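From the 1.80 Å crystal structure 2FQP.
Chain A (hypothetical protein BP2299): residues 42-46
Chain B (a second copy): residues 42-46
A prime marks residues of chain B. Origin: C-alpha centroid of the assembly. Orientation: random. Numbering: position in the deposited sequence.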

# COMPACT_ATOMS: atom_id res chain seq x y z
N VAL A 42 -5.88 1.63 2.86
CA VAL A 42 -4.87 2.61 3.16
C VAL A 42 -3.60 1.84 3.51
O VAL A 42 -3.62 1.00 4.41
CB VAL A 42 -5.31 3.51 4.35
CG1 VAL A 42 -4.19 4.45 4.80
CG2 VAL A 42 -6.58 4.28 4.00
N VAL A 43 -2.53 2.09 2.76
CA VAL A 43 -1.20 1.61 3.13
C VAL A 43 -0.35 2.80 3.59
O VAL A 43 0.12 3.57 2.76
CB VAL A 43 -0.47 0.92 1.94
CG1 VAL A 43 0.85 0.36 2.43
CG2 VAL A 43 -1.33 -0.21 1.31
N PRO A 44 -0.18 2.97 4.91
CA PRO A 44 0.65 4.08 5.34
C PRO A 44 2.11 3.93 4.93
O PRO A 44 2.66 2.83 4.98
CB PRO A 44 0.52 4.03 6.88
CG PRO A 44 -0.71 3.27 7.12
CD PRO A 44 -0.71 2.23 6.05
N MSE A 45 2.72 5.04 4.53
CA MSE A 45 4.14 5.07 4.16
C MSE A 45 4.97 5.75 5.25
O MSE A 45 6.19 5.80 5.16
CB MSE A 45 4.32 5.78 2.83
CG MSE A 45 3.64 5.20 1.63
SE MSE A 45 3.99 3.28 1.35
CE MSE A 45 5.84 3.45 1.33
N THR A 46 4.29 6.29 6.25
CA THR A 46 4.84 7.05 7.35
C THR A 46 4.22 6.49 8.61
O THR A 46 3.05 6.15 8.64
CB THR A 46 4.43 8.52 7.27
OG1 THR A 46 4.76 9.05 5.98
CG2 THR A 46 5.08 9.30 8.38
N VAL B 42 1.18 -4.08 -6.00
CA VAL B 42 2.32 -4.15 -5.09
C VAL B 42 2.67 -2.74 -4.59
O VAL B 42 2.86 -1.84 -5.40
CB VAL B 42 3.59 -4.78 -5.76
CG1 VAL B 42 4.82 -4.71 -4.82
CG2 VAL B 42 3.28 -6.17 -6.24
N VAL B 43 2.67 -2.54 -3.27
CA VAL B 43 3.24 -1.36 -2.67
C VAL B 43 4.56 -1.67 -1.96
O VAL B 43 4.58 -2.25 -0.84
CB VAL B 43 2.27 -0.67 -1.66
CG1 VAL B 43 2.87 0.63 -1.15
CG2 VAL B 43 0.89 -0.39 -2.35
N PRO B 44 5.69 -1.27 -2.59
CA PRO B 44 6.96 -1.52 -1.97
C PRO B 44 7.17 -0.69 -0.74
O PRO B 44 6.84 0.49 -0.74
CB PRO B 44 7.97 -1.14 -3.05
CG PRO B 44 7.20 -1.21 -4.34
CD PRO B 44 5.85 -0.71 -3.93
N MSE B 45 7.69 -1.34 0.32
CA MSE B 45 7.94 -0.62 1.58
C MSE B 45 9.45 -0.40 1.72
O MSE B 45 9.90 0.26 2.66
CB MSE B 45 7.44 -1.39 2.78
CG MSE B 45 5.98 -1.69 2.77
SE MSE B 45 4.84 -0.12 2.55
CE MSE B 45 5.65 0.90 4.02
N THR B 46 10.21 -0.92 0.77
CA THR B 46 11.67 -0.88 0.77
C THR B 46 12.11 -0.57 -0.64
O THR B 46 11.49 -1.03 -1.59
CB THR B 46 12.25 -2.31 1.07
OG1 THR B 46 11.78 -2.76 2.33
CG2 THR B 46 13.74 -2.29 1.09

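The two stretches meet in a small, nearly symmetric and mainly apolar side-chain contact, in which Val43 and Met45 of each chain pack against the same two residues of the other copy without a single hydrogen bond between them. The summed buried surface is 216 Å², and most of it comes from these four residues: each methionine gives 58 Å², and the valines give 39 Å² (Val43) and 41 Å² (Val43′).

The backbones stay well apart. The CA atoms of Val43 and Val43′ lie 7.9 Å from each other and those of Met45 and Met45′ 7.3 Å, so like residues face like across the contact. At such a separation the main chains cannot pair as neighbouring strands of one sheet would, and the space between them is filled by side chains.

Both valines direct the CA-to-CB bond toward the other stretch and adopt the t rotamer. Both methyls face their counterparts: CG1 of Val43 lies 4.1 Å from CG1 of Val43′, and CG2 of Val43 lies 4.3 Å from CG2 of Val43′, ordinary van der Waals distances for methyl groups. The CG1 methyls also touch the methionines. CG1 of Val43 is 4.0 Å from SE of Met45′, and the reciprocal pair, SE of Met45 and CG1 of Val43′, is slightly closer at 3.8 Å. Each CG1 is thus shared between the opposing valine and the opposing methionine.

Met45 and Met45′ are selenomethionines, and their approach differs from that of the valines. The CA-to-CB bond runs sideways to the other stretch, but the end of the side chain comes nearer. All three chi angles lie in the m well, between -51° and -61° in both copies, which folds the side chain into a compact curl rather than an extended arm. In this conformation the two selenium atoms meet, SE of Met45 lying 3.7 Å from SE of Met45′. This distance is far too long for a covalent bond and fits the nonbonded packing of two large, polarizable atoms.

The terminal methyls, whose position chi3 sets, extend the contact to the backbone. CE of Met45 approaches O of Pro44′ to 3.7 Å, and CE of Met45′ approaches O of Pro44 to the same distance. Pro44 and Pro44′ therefore take part through their carbonyl oxygens, while their side chains, with CA-to-CB pointing away, stay out of contact. Each proline accordingly has only 10 Å² covered.

The contact ends abruptly on both flanks. Val42 and Val42′ are buried, but their side chains are out of reach of the other stretch. Thr46 and Thr46′ direct CA-to-CB away, and their OG1 atoms are hydrogen-bonded elsewhere in the structure. The agreement of rotamers and reciprocal distances between the copies shows that both chains form the contact in essentially the same way.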